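2-hydroxyisobutyryl-CoA synthetase (Aquincola tertiaricarbonis, PDB 6HDY) belongs to the ANL superfamily of AMP-binding enzymes, combining a large AMP-binding domain with a smaller C-terminal domain. Local coordinates at residues A[23-28]-A[33-38]; A[226-231]-A[266-271]; A[296-301]-A[351-356]; A[429-434]-A[452-457]. All coordinates share one frame; numbering follows the deposited sequence.

Contact 1 (A[23-28]-A[33-38]); sequences ENYLPP and YWFPRR
Tyr25, Trp34 and Phe35 form a compact aromatic cluster in the N-terminal loop region, just ahead of helix 36-40. Tyr25 meets the indole in a T-shaped (edge-to-face) pair: the ring planes stand at 82° and the centroids of the Tyr25 ring and the Trp34 five-membered ring are 5.2 Å apart. The rim atom doing the touching is Tyr25 CE2, 3.6 Å from Trp34 NE1. Pro27 lies over the same indole face, farther along, with its CD 3.9 Å from the centroid of the Trp34 six-membered ring, a CH-pi contact. Placing CG opposite the main-chain nitrogen (chi1 170°) carries the Tyr25 ring across to the backbone of the other segment, where its OH donates a hydrogen bond of 2.8 Å to Trp34 O. The C=O...donor angle of 162° makes this bond nearly head-on, so the phenol is held at its end as well as along its edge. Phe35 adds a ring almost parallel to that of Tyr25 but slid aside, with Tyr25 CE2 4.0 Å from Phe35 CE1. Trp34 also touches Ala152 and Arg153, so this aromatic-proline cluster fastens the N-terminal segment onto helix 141-157 of the AMP-binding fold.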
loop_
_atom_site.group_PDB
_atom_site.type_symbol
_atom_site.label_atom_id
_atom_site.label_comp_id
_atom_site.label_asym_id
_atom_site.label_seq_id
_atom_site.Cartn_x
_atom_site.Cartn_y
_atom_site.Cartn_z
ATOM N N GLU A 23 17.162 15.039 10.133
ATOM C CA GLU A 23 15.824 14.956 9.562
ATOM C C GLU A 23 15.275 16.327 9.144
ATOM O O GLU A 23 14.331 16.387 8.358
ATOM C CB GLU A 23 14.868 14.256 10.557
ATOM C CG GLU A 23 15.167 12.779 10.812
ATOM C CD GLU A 23 15.056 11.850 9.612
ATOM O OE1 GLU A 23 15.808 10.851 9.565
ATOM O OE2 GLU A 23 14.233 12.127 8.711
ATOM N N ASN A 24 15.873 17.422 9.645
ATOM C CA ASN A 24 15.428 18.781 9.333
ATOM C C ASN A 24 16.206 19.471 8.225
ATOM O O ASN A 24 15.823 20.567 7.815
ATOM C CB ASN A 24 15.405 19.646 10.598
ATOM C CG ASN A 24 14.352 19.163 11.555
ATOM O OD1 ASN A 24 13.190 18.925 11.173
ATOM N ND2 ASN A 24 14.773 18.871 12.772
ATOM N N TYR A 25 17.271 18.839 7.731
ATOM C CA TYR A 25 18.060 19.407 6.658
ATOM C C TYR A 25 17.326 19.408 5.317
ATOM O O TYR A 25 16.759 18.394 4.892
ATOM C CB TYR A 25 19.409 18.701 6.530
ATOM C CG TYR A 25 20.148 19.110 5.273
ATOM C CD1 TYR A 25 20.794 20.342 5.194
ATOM C CD2 TYR A 25 20.100 18.321 4.121
ATOM C CE1 TYR A 25 21.425 20.751 4.025
ATOM C CE2 TYR A 25 20.709 18.733 2.940
ATOM C CZ TYR A 25 21.387 19.942 2.902
ATOM O OH TYR A 25 22.023 20.354 1.762
ATOM N N LEU A 26 17.370 20.556 4.645
ATOM C CA LEU A 26 16.842 20.734 3.291
ATOM C C LEU A 26 17.911 21.565 2.547
ATOM O O LEU A 26 18.404 22.555 3.114
ATOM C CB LEU A 26 15.493 21.475 3.322
ATOM C CG LEU A 26 14.226 20.799 2.746
ATOM C CD1 LEU A 26 14.339 19.262 2.625
ATOM C CD2 LEU A 26 13.017 21.171 3.573
ATOM N N PRO A 27 18.346 21.159 1.323
ATOM C CA PRO A 27 19.373 21.957 0.619
ATOM C C PRO A 27 18.854 23.365 0.282
ATOM O O PRO A 27 17.625 23.578 0.371
ATOM C CB PRO A 27 19.677 21.132 -0.655
ATOM C CG PRO A 27 19.037 19.818 -0.446
ATOM C CD PRO A 27 17.906 20.010 0.507
ATOM N N PRO A 28 19.730 24.353 -0.068
ATOM C CA PRO A 28 19.202 25.672 -0.460
ATOM C C PRO A 28 18.395 25.496 -1.756
ATOM O O PRO A 28 18.713 24.615 -2.573
ATOM C CB PRO A 28 20.473 26.525 -0.691
ATOM C CG PRO A 28 21.610 25.724 -0.118
ATOM C CD PRO A 28 21.197 24.292 -0.229
ATOM N N TYR A 33 22.459 19.935 -6.115
ATOM C CA TYR A 33 22.843 18.782 -5.306
ATOM C C TYR A 33 22.330 18.862 -3.873
ATOM O O TYR A 33 22.341 19.937 -3.265
ATOM C CB TYR A 33 24.378 18.626 -5.297
ATOM C CG TYR A 33 25.042 19.020 -6.599
ATOM C CD1 TYR A 33 25.061 18.150 -7.689
ATOM C CD2 TYR A 33 25.656 20.260 -6.745
ATOM C CE1 TYR A 33 25.659 18.512 -8.894
ATOM C CE2 TYR A 33 26.283 20.622 -7.937
ATOM C CZ TYR A 33 26.280 19.746 -9.009
ATOM O OH TYR A 33 26.891 20.099 -10.185
ATOM N N TRP A 34 21.879 17.711 -3.340
ATOM C CA TRP A 34 21.429 17.558 -1.963
ATOM C C TRP A 34 22.686 17.604 -1.100
ATOM O O TRP A 34 22.728 18.362 -0.128
ATOM C CB TRP A 34 20.654 16.237 -1.779
ATOM C CG TRP A 34 20.176 15.984 -0.374
ATOM C CD1 TRP A 34 20.900 15.461 0.656
ATOM C CD2 TRP A 34 18.834 16.133 0.116
ATOM N NE1 TRP A 34 20.108 15.329 1.776
ATOM C CE2 TRP A 34 18.834 15.729 1.471
ATOM C CE3 TRP A 34 17.620 16.544 -0.467
ATOM C CZ2 TRP A 34 17.676 15.737 2.255
ATOM C CZ3 TRP A 34 16.481 16.578 0.322
ATOM C CH2 TRP A 34 16.519 16.190 1.669
ATOM N N PHE A 35 23.723 16.823 -1.483
ATOM C CA PHE A 35 25.014 16.833 -0.796
ATOM C C PHE A 35 26.114 17.225 -1.795
ATOM O O PHE A 35 26.681 16.348 -2.447
ATOM C CB PHE A 35 25.312 15.502 -0.090
ATOM C CG PHE A 35 24.495 15.223 1.155
ATOM C CD1 PHE A 35 24.227 16.233 2.076
ATOM C CD2 PHE A 35 24.038 13.936 1.432
ATOM C CE1 PHE A 35 23.529 15.961 3.253
ATOM C CE2 PHE A 35 23.323 13.667 2.599
ATOM C CZ PHE A 35 23.068 14.681 3.502
ATOM N N PRO A 36 26.411 18.548 -1.948
ATOM C CA PRO A 36 27.439 18.965 -2.919
ATOM C C PRO A 36 28.770 18.211 -2.834
ATOM O O PRO A 36 29.265 17.783 -3.877
ATOM C CB PRO A 36 27.611 20.470 -2.640
ATOM C CG PRO A 36 26.284 20.893 -2.054
ATOM C CD PRO A 36 25.805 19.714 -1.261
ATOM N N ARG A 37 29.336 18.027 -1.613
ATOM C CA ARG A 37 30.623 17.341 -1.438
ATOM C C ARG A 37 30.584 15.903 -1.871
ATOM O O ARG A 37 31.265 15.576 -2.834
ATOM C CB ARG A 37 31.194 17.477 -0.009
ATOM C CG ARG A 37 32.580 16.832 0.193
ATOM C CD ARG A 37 33.671 17.509 -0.636
ATOM N NE ARG A 37 34.985 16.881 -0.473
ATOM C CZ ARG A 37 35.993 17.018 -1.336
ATOM N NH1 ARG A 37 37.160 16.426 -1.102
ATOM N NH2 ARG A 37 35.833 17.727 -2.448
ATOM N N ARG A 38 29.760 15.053 -1.203
ATOM C CA ARG A 38 29.630 13.621 -1.508
ATOM C C ARG A 38 29.370 13.331 -2.995
ATOM O O ARG A 38 29.967 12.409 -3.555
ATOM C CB ARG A 38 28.550 12.980 -0.633
ATOM C CG ARG A 38 28.964 12.813 0.833
ATOM C CD ARG A 38 27.808 12.408 1.752
ATOM N NE ARG A 38 27.357 11.039 1.504
ATOM C CZ ARG A 38 26.702 10.278 2.376
ATOM N NH1 ARG A 38 26.430 10.733 3.592
ATOM N NH2 ARG A 38 26.311 9.057 2.035
#

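Contact 2 (A[226-231]-A[266-271]); sequences IHLAEV and EAYGAK
Ala229 and Ala267 mark the closest backbone approach between helix 222-234 and the last turn of helix 258-268, their CA atoms lying 6.8 Å apart. The two helices belong to successive beta-alpha-beta crossovers of the parallel sheet, linking strand 217-220 to 246-249 and 246-249 to 271-274. Small side chains permit the approach: the methyl groups face each other, with Ala229 CB 4.3 Å from Ala267 CB. Next to this point Tyr268 does the reaching. Its CG lies opposite the carbonyl carbon (chi1 -68°), and the ring extends from the helix end until its hydroxyl arrives beside the other helix. There Tyr268 OH is 3.4 Å from Leu228 CB, and the two side chains run at about a right angle. Leu228 itself leads on to helix 202-213, packing against Leu206, Val207 and Leu210. Past Tyr268 the helix ends: Gly269 is the first residue to leave helical angles, with a phi of 63°, and the chain turns into strand 271-274. No hydrogen bond joins the two segments: Tyr268 OH to Ala229 N, at 3.6 Å, is proximity alone. The hydroxyl is instead bonded to Ala225 O, one residue before 226-231. Chemically, then, the contact is a methyl-methyl touch beside a tyrosine hydroxyl that lies against Leu228 CB, and this buried hydroxyl is satisfied by a main-chain carbonyl of the neighbouring helix.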
loop_
_atom_site.group_PDB
_atom_site.type_symbol
_atom_site.label_atom_id
_atom_site.label_comp_id
_atom_site.label_asym_id
_atom_site.label_seq_id
_atom_site.Cartn_x
_atom_site.Cartn_y
_atom_site.Cartn_z
ATOM N N ILE A 226 2.883 3.195 -19.492
ATOM C CA ILE A 226 2.325 2.930 -20.816
ATOM C C ILE A 226 0.853 2.527 -20.690
ATOM O O ILE A 226 0.013 3.101 -21.394
ATOM C CB ILE A 226 3.175 1.917 -21.664
ATOM C CG1 ILE A 226 4.468 2.585 -22.178
ATOM C CG2 ILE A 226 2.378 1.365 -22.879
ATOM C CD1 ILE A 226 5.664 1.722 -22.061
ATOM N N HIS A 227 0.540 1.568 -19.784
ATOM C CA HIS A 227 -0.829 1.083 -19.589
ATOM C C HIS A 227 -1.786 2.192 -19.156
ATOM O O HIS A 227 -2.911 2.274 -19.659
ATOM C CB HIS A 227 -0.873 -0.121 -18.641
ATOM C CG HIS A 227 -2.262 -0.557 -18.263
ATOM N ND1 HIS A 227 -3.241 -0.776 -19.222
ATOM C CD2 HIS A 227 -2.787 -0.807 -17.037
ATOM C CE1 HIS A 227 -4.318 -1.158 -18.556
ATOM N NE2 HIS A 227 -4.103 -1.181 -17.239
ATOM N N LEU A 228 -1.312 3.065 -18.257
ATOM C CA LEU A 228 -2.058 4.202 -17.735
ATOM C C LEU A 228 -2.446 5.226 -18.823
ATOM O O LEU A 228 -3.542 5.788 -18.741
ATOM C CB LEU A 228 -1.272 4.846 -16.572
ATOM C CG LEU A 228 -2.065 5.622 -15.537
ATOM C CD1 LEU A 228 -3.111 4.741 -14.864
ATOM C CD2 LEU A 228 -1.134 6.230 -14.517
ATOM N N ALA A 229 -1.593 5.426 -19.865
ATOM C CA ALA A 229 -1.905 6.348 -20.983
ATOM C C ALA A 229 -3.062 5.803 -21.844
ATOM O O ALA A 229 -3.903 6.577 -22.317
ATOM C CB ALA A 229 -0.673 6.594 -21.842
ATOM N N GLU A 230 -3.124 4.454 -22.004
ATOM C CA GLU A 230 -4.190 3.774 -22.751
ATOM C C GLU A 230 -5.453 3.899 -21.937
ATOM O O GLU A 230 -6.502 4.173 -22.503
ATOM C CB GLU A 230 -3.890 2.290 -22.984
ATOM C CG GLU A 230 -2.649 2.006 -23.810
ATOM C CD GLU A 230 -2.200 0.558 -23.767
ATOM O OE1 GLU A 230 -1.525 0.125 -24.727
ATOM O OE2 GLU A 230 -2.522 -0.146 -22.781
ATOM N N VAL A 231 -5.350 3.750 -20.601
ATOM C CA VAL A 231 -6.500 3.928 -19.717
ATOM C C VAL A 231 -6.980 5.403 -19.760
ATOM O O VAL A 231 -8.187 5.626 -19.883
ATOM C CB VAL A 231 -6.259 3.394 -18.281
ATOM C CG1 VAL A 231 -7.439 3.706 -17.367
ATOM C CG2 VAL A 231 -6.003 1.891 -18.305
ATOM N N GLU A 266 6.665 11.333 -24.602
ATOM C CA GLU A 266 5.730 11.947 -25.563
ATOM C C GLU A 266 4.288 11.906 -25.042
ATOM O O GLU A 266 3.581 12.914 -25.134
ATOM C CB GLU A 266 5.862 11.313 -26.977
ATOM C CG GLU A 266 4.634 11.431 -27.876
ATOM C CD GLU A 266 4.229 12.826 -28.328
ATOM O OE1 GLU A 266 5.053 13.512 -28.976
ATOM O OE2 GLU A 266 3.059 13.205 -28.088
ATOM N N ALA A 267 3.857 10.743 -24.528
ATOM C CA ALA A 267 2.506 10.524 -24.018
ATOM C C ALA A 267 2.150 11.453 -22.858
ATOM O O ALA A 267 1.003 11.871 -22.757
ATOM C CB ALA A 267 2.336 9.067 -23.587
ATOM N N TYR A 268 3.131 11.776 -21.998
ATOM C CA TYR A 268 2.935 12.620 -20.818
ATOM C C TYR A 268 3.466 14.049 -20.938
ATOM O O TYR A 268 3.104 14.891 -20.119
ATOM C CB TYR A 268 3.542 11.939 -19.579
ATOM C CG TYR A 268 2.802 10.693 -19.150
ATOM C CD1 TYR A 268 1.670 10.773 -18.344
ATOM C CD2 TYR A 268 3.256 9.427 -19.519
ATOM C CE1 TYR A 268 0.998 9.623 -17.924
ATOM C CE2 TYR A 268 2.602 8.270 -19.091
ATOM C CZ TYR A 268 1.468 8.373 -18.304
ATOM O OH TYR A 268 0.810 7.235 -17.906
ATOM N N GLY A 269 4.318 14.304 -21.931
ATOM C CA GLY A 269 4.960 15.604 -22.136
ATOM C C GLY A 269 5.842 15.954 -20.952
ATOM O O GLY A 269 5.841 17.093 -20.484
ATOM N N ALA A 270 6.551 14.948 -20.416
ATOM C CA ALA A 270 7.386 15.078 -19.221
ATOM C C ALA A 270 8.699 14.341 -19.413
ATOM O O ALA A 270 8.856 13.661 -20.425
ATOM C CB ALA A 270 6.633 14.510 -18.013
ATOM N N LYS A 271 9.650 14.487 -18.471
ATOM C CA LYS A 271 10.939 13.784 -18.510
ATOM C C LYS A 271 10.807 12.439 -17.812
ATOM O O LYS A 271 10.026 12.315 -16.873
ATOM C CB LYS A 271 12.048 14.607 -17.836
ATOM C CG LYS A 271 12.586 15.716 -18.731
ATOM C CD LYS A 271 13.760 16.445 -18.108
ATOM C CE LYS A 271 15.096 15.848 -18.460
ATOM N NZ LYS A 271 16.154 16.886 -18.450
#

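Contact 3 (A[296-301]-A[351-356]); sequences GMLCWQ and DENPCG
Leu298 reaches from strand 297-299, the middle strand of a three-stranded antiparallel sheet, to the loop residues Asn353 and Cys355, which belong to a type I beta turn running from Asn353 to Gly356. The backbones stay well apart, with Leu298 CA and Asn353 CA 8.8 Å from each other, so the side chains span the gap. Leu298 CB points at the loop, and CG, set opposite the carbonyl carbon (chi1 -66°), carries the chain onward; neither atom comes within 4.2 Å of the loop. The two methyls then divide the work. CD2 goes to the amide of Asn353, lying 3.5 Å from Asn353 OD1, 3.6 Å from Asn353 CG and 3.8 Å from Asn353 ND2. The methyl sits over one face of the amide, its direction from CG about 23° off the normal to the amide plane. This leaves the amide's polar bonding to others: Asn353 ND2 is hydrogen-bonded to Arg357 O and Tyr359 O, which fixes the rotation of the group. A sulfate ion, probably from the crystallisation liquor, lies about 5 Å from the same side chain. The turn is closed by Gly356 N donating to Asn353 O at 2.9 Å; within it Cys355 also directs its side chain at the strand. The other methyl of the leucine ends there, with Leu298 CD1 3.9 Å from Cys355 SG.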
loop_
_atom_site.group_PDB
_atom_site.type_symbol
_atom_site.label_atom_id
_atom_site.label_comp_id
_atom_site.label_asym_id
_atom_site.label_seq_id
_atom_site.Cartn_x
_atom_site.Cartn_y
_atom_site.Cartn_z
ATOM N N GLY A 296 20.157 6.967 -18.827
ATOM C CA GLY A 296 20.748 5.931 -18.002
ATOM C C GLY A 296 20.745 6.285 -16.527
ATOM O O GLY A 296 19.856 7.004 -16.042
ATOM N N MET A 297 21.746 5.768 -15.798
ATOM C CA MET A 297 21.809 5.963 -14.355
ATOM C C MET A 297 23.205 6.219 -13.878
ATOM O O MET A 297 24.138 5.683 -14.440
ATOM C CB MET A 297 21.282 4.705 -13.630
ATOM C CG MET A 297 19.838 4.357 -13.949
ATOM S SD MET A 297 19.169 2.939 -13.029
ATOM C CE MET A 297 19.990 1.605 -13.804
ATOM N N LEU A 298 23.349 6.990 -12.800
ATOM C CA LEU A 298 24.635 7.173 -12.134
ATOM C C LEU A 298 24.687 6.161 -10.960
ATOM O O LEU A 298 23.645 5.799 -10.422
ATOM C CB LEU A 298 24.757 8.593 -11.559
ATOM C CG LEU A 298 24.807 9.797 -12.518
ATOM C CD1 LEU A 298 25.280 11.020 -11.783
ATOM C CD2 LEU A 298 25.661 9.515 -13.789
ATOM N N CYS A 299 25.889 5.736 -10.571
ATOM C CA CYS A 299 26.133 4.846 -9.440
ATOM C C CYS A 299 26.493 5.743 -8.280
ATOM O O CYS A 299 27.626 6.205 -8.214
ATOM C CB CYS A 299 27.267 3.866 -9.745
ATOM S SG CYS A 299 26.982 2.826 -11.193
ATOM N N TRP A 300 25.537 6.008 -7.377
ATOM C CA TRP A 300 25.744 6.842 -6.192
ATOM C C TRP A 300 26.559 6.029 -5.175
ATOM O O TRP A 300 26.024 5.464 -4.227
ATOM C CB TRP A 300 24.398 7.318 -5.642
ATOM C CG TRP A 300 23.618 8.169 -6.597
ATOM C CD1 TRP A 300 23.079 7.784 -7.787
ATOM C CD2 TRP A 300 23.205 9.530 -6.391
ATOM N NE1 TRP A 300 22.401 8.832 -8.364
ATOM C CE2 TRP A 300 22.446 9.913 -7.523
ATOM C CE3 TRP A 300 23.392 10.465 -5.350
ATOM C CZ2 TRP A 300 21.875 11.196 -7.651
ATOM C CZ3 TRP A 300 22.836 11.731 -5.482
ATOM C CH2 TRP A 300 22.086 12.088 -6.616
ATOM N N GLN A 301 27.881 5.961 -5.443
ATOM C CA GLN A 301 28.904 5.150 -4.785
ATOM C C GLN A 301 29.027 5.287 -3.265
ATOM O O GLN A 301 29.383 4.303 -2.609
ATOM C CB GLN A 301 30.268 5.396 -5.447
ATOM C CG GLN A 301 30.368 4.875 -6.893
ATOM C CD GLN A 301 30.149 3.382 -7.039
ATOM O OE1 GLN A 301 29.024 2.869 -6.937
ATOM N NE2 GLN A 301 31.208 2.654 -7.347
ATOM N N ASP A 351 33.074 8.700 -17.733
ATOM C CA ASP A 351 33.289 10.006 -18.353
ATOM C C ASP A 351 32.463 11.064 -17.616
ATOM O O ASP A 351 31.536 10.721 -16.888
ATOM C CB ASP A 351 32.947 9.951 -19.843
ATOM C CG ASP A 351 33.729 8.880 -20.569
ATOM O OD1 ASP A 351 34.926 8.694 -20.246
ATOM O OD2 ASP A 351 33.136 8.195 -21.428
ATOM N N GLU A 352 32.819 12.351 -17.810
ATOM C CA GLU A 352 32.172 13.532 -17.221
ATOM C C GLU A 352 30.644 13.464 -17.404
ATOM O O GLU A 352 30.168 13.050 -18.465
ATOM C CB GLU A 352 32.745 14.797 -17.893
ATOM C CG GLU A 352 32.663 16.064 -17.060
ATOM C CD GLU A 352 33.332 17.283 -17.673
ATOM O OE1 GLU A 352 33.008 17.622 -18.835
ATOM O OE2 GLU A 352 34.151 17.923 -16.973
ATOM N N ASN A 353 29.882 13.839 -16.364
ATOM C CA ASN A 353 28.427 13.813 -16.426
ATOM C C ASN A 353 27.866 15.216 -16.572
ATOM O O ASN A 353 28.406 16.120 -15.932
ATOM C CB ASN A 353 27.845 13.108 -15.200
ATOM C CG ASN A 353 28.289 11.671 -15.096
ATOM O OD1 ASN A 353 28.021 10.855 -15.981
ATOM N ND2 ASN A 353 28.983 11.331 -14.019
ATOM N N PRO A 354 26.784 15.417 -17.383
ATOM C CA PRO A 354 26.212 16.782 -17.543
ATOM C C PRO A 354 25.796 17.482 -16.236
ATOM O O PRO A 354 25.889 18.714 -16.159
ATOM C CB PRO A 354 25.017 16.581 -18.489
ATOM C CG PRO A 354 25.256 15.275 -19.153
ATOM C CD PRO A 354 26.064 14.428 -18.216
ATOM N N CYS A 355 25.363 16.713 -15.213
ATOM C CA CYS A 355 24.988 17.271 -13.911
ATOM C C CYS A 355 26.223 17.685 -13.091
ATOM O O CYS A 355 26.101 18.500 -12.181
ATOM C CB CYS A 355 24.070 16.329 -13.130
ATOM S SG CYS A 355 24.844 14.777 -12.611
ATOM N N GLY A 356 27.396 17.162 -13.459
ATOM C CA GLY A 356 28.643 17.450 -12.758
ATOM C C GLY A 356 28.923 16.544 -11.567
ATOM O O GLY A 356 29.858 16.798 -10.803
#

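Contact 4 (A[429-434]-A[452-457]); sequences AALETF and VELVAP
Leu454, the last residue of strand 450-454, divides its two methyls between Leu431 and Phe434, residues three apart on helix 428-446. This is the tight part of the contact. CD1 sits against the helix backbone, with Leu454 CD1 3.3 Å from Leu431 O and 4.0 Å from Leu431 CB. The other branch meets an aromatic rim: Leu454 CD2 is 3.6 Å from Phe434 CD2, close to the plane of the ring and therefore at its edge. With CG opposite the backbone nitrogen (chi1 169°) the ring lies along the helix flank, beside Leu454 and also touching Val423; chi2 (73°) sets which way its edge turns. No hydrogen bond crosses between the two segments. Leu454 carries every touch across them, whereas Ala429, Glu432 and Thr433 on the helix are exposed to solvent. Thr433 turns its hydroxyl back onto its own helix: Thr433 OG1 donates to Ala429 O at 2.8 Å, from above the carbonyl plane, while Thr433 N reaches the same oxygen from the opposite face. Glu432 forms a salt bridge with Arg435, whose guanidinium also bonds to Val452 O and so adds a polar tie from helix to strand. The arrangement is that of a beta-alpha-beta crossover, from strand 413-419 through helix 428-446 to the parallel edge strand 450-454 of the C-terminal domain's mixed sheet.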
loop_
_atom_site.group_PDB
_atom_site.type_symbol
_atom_site.label_atom_id
_atom_site.label_comp_id
_atom_site.label_asym_id
_atom_site.label_seq_id
_atom_site.Cartn_x
_atom_site.Cartn_y
_atom_site.Cartn_z
ATOM N N ALA A 429 -4.699 -5.874 -45.910
ATOM C CA ALA A 429 -3.448 -5.587 -46.594
ATOM C C ALA A 429 -2.517 -4.782 -45.715
ATOM O O ALA A 429 -1.332 -5.114 -45.673
ATOM C CB ALA A 429 -3.710 -4.860 -47.903
ATOM N N ALA A 430 -3.058 -3.779 -44.955
ATOM C CA ALA A 430 -2.279 -2.930 -44.063
ATOM C C ALA A 430 -1.755 -3.716 -42.851
ATOM O O ALA A 430 -0.622 -3.479 -42.418
ATOM C CB ALA A 430 -3.108 -1.748 -43.602
ATOM N N LEU A 431 -2.585 -4.642 -42.305
ATOM C CA LEU A 431 -2.225 -5.517 -41.190
ATOM C C LEU A 431 -1.073 -6.419 -41.636
ATOM O O LEU A 431 -0.041 -6.453 -40.972
ATOM C CB LEU A 431 -3.436 -6.361 -40.734
ATOM C CG LEU A 431 -4.441 -5.669 -39.818
ATOM C CD1 LEU A 431 -5.788 -6.368 -39.859
ATOM C CD2 LEU A 431 -3.911 -5.560 -38.390
ATOM N N GLU A 432 -1.225 -7.080 -42.790
ATOM C CA GLU A 432 -0.200 -7.925 -43.401
ATOM C C GLU A 432 1.130 -7.171 -43.657
ATOM O O GLU A 432 2.192 -7.714 -43.363
ATOM C CB GLU A 432 -0.736 -8.610 -44.667
ATOM C CG GLU A 432 0.203 -9.650 -45.279
ATOM C CD GLU A 432 0.879 -10.662 -44.359
ATOM O OE1 GLU A 432 0.229 -11.139 -43.401
ATOM O OE2 GLU A 432 2.043 -11.024 -44.636
ATOM N N THR A 433 1.062 -5.921 -44.141
ATOM C CA THR A 433 2.217 -5.043 -44.380
ATOM C C THR A 433 2.958 -4.762 -43.053
ATOM O O THR A 433 4.190 -4.648 -43.048
ATOM C CB THR A 433 1.747 -3.748 -45.078
ATOM O OG1 THR A 433 1.161 -4.084 -46.344
ATOM C CG2 THR A 433 2.872 -2.725 -45.275
ATOM N N PHE A 434 2.211 -4.643 -41.939
ATOM C CA PHE A 434 2.838 -4.400 -40.649
ATOM C C PHE A 434 3.541 -5.670 -40.139
ATOM O O PHE A 434 4.692 -5.583 -39.700
ATOM C CB PHE A 434 1.860 -3.801 -39.615
ATOM C CG PHE A 434 2.449 -3.817 -38.222
ATOM C CD1 PHE A 434 3.466 -2.933 -37.869
ATOM C CD2 PHE A 434 2.065 -4.783 -37.301
ATOM C CE1 PHE A 434 4.090 -3.022 -36.620
ATOM C CE2 PHE A 434 2.670 -4.850 -36.043
ATOM C CZ PHE A 434 3.679 -3.970 -35.712
ATOM N N VAL A 452 6.391 -13.681 -37.102
ATOM C CA VAL A 452 5.428 -12.818 -36.419
ATOM C C VAL A 452 3.994 -13.294 -36.657
ATOM O O VAL A 452 3.579 -13.470 -37.794
ATOM C CB VAL A 452 5.588 -11.315 -36.797
ATOM C CG1 VAL A 452 4.576 -10.432 -36.053
ATOM C CG2 VAL A 452 7.009 -10.814 -36.552
ATOM N N GLU A 453 3.239 -13.476 -35.583
ATOM C CA GLU A 453 1.811 -13.760 -35.645
ATOM C C GLU A 453 1.145 -12.488 -35.083
ATOM O O GLU A 453 1.539 -12.035 -34.004
ATOM C CB GLU A 453 1.427 -14.976 -34.774
ATOM C CG GLU A 453 -0.047 -15.351 -34.907
ATOM C CD GLU A 453 -0.714 -16.061 -33.742
ATOM O OE1 GLU A 453 -1.868 -16.518 -33.913
ATOM O OE2 GLU A 453 -0.105 -16.141 -32.653
ATOM N N LEU A 454 0.186 -11.891 -35.818
ATOM C CA LEU A 454 -0.513 -10.721 -35.286
ATOM C C LEU A 454 -1.672 -11.185 -34.433
ATOM O O LEU A 454 -2.352 -12.164 -34.776
ATOM C CB LEU A 454 -1.079 -9.788 -36.381
ATOM C CG LEU A 454 -0.115 -8.980 -37.249
ATOM C CD1 LEU A 454 -0.885 -8.175 -38.271
ATOM C CD2 LEU A 454 0.776 -8.067 -36.415
ATOM N N VAL A 455 -1.911 -10.465 -33.329
ATOM C CA VAL A 455 -3.055 -10.686 -32.452
ATOM C C VAL A 455 -3.926 -9.413 -32.514
ATOM O O VAL A 455 -3.457 -8.366 -32.968
ATOM C CB VAL A 455 -2.698 -11.101 -30.996
ATOM C CG1 VAL A 455 -2.049 -12.484 -30.948
ATOM C CG2 VAL A 455 -1.845 -10.047 -30.281
ATOM N N ALA A 456 -5.188 -9.519 -32.069
ATOM C CA ALA A 456 -6.147 -8.428 -32.072
ATOM C C ALA A 456 -5.649 -7.255 -31.223
ATOM O O ALA A 456 -5.056 -7.484 -30.176
ATOM C CB ALA A 456 -7.488 -8.921 -31.533
ATOM N N PRO A 457 -5.868 -5.986 -31.633
ATOM C CA PRO A 457 -5.456 -4.863 -30.766
ATOM C C PRO A 457 -6.046 -4.971 -29.344
ATOM O O PRO A 457 -7.186 -5.407 -29.172
ATOM C CB PRO A 457 -6.012 -3.638 -31.519
ATOM C CG PRO A 457 -6.092 -4.082 -32.938
ATOM C CD PRO A 457 -6.537 -5.495 -32.864
#

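Along the chain the four contacts come strictly in series, none enclosing another. Contacts 1 and 3 have centres about 18 Å apart and touch directly: Tyr33 OH is hydrogen-bonded to Cys355 O at 2.7 Å, tying the N-terminal segment to the loop before strand 361-362. Contact 2, on the helices beside the parallel sheet, is about 26 Å from contact 3 between centres. Contact 4 belongs to the C-terminal domain; its centre is about 24 Å from that of contact 2, but about 53 Å from contact 1, across the chain's centre. Near contact 2, Glu230 forms a salt bridge with Arg462, linking the AMP-binding and C-terminal domains in this conformation.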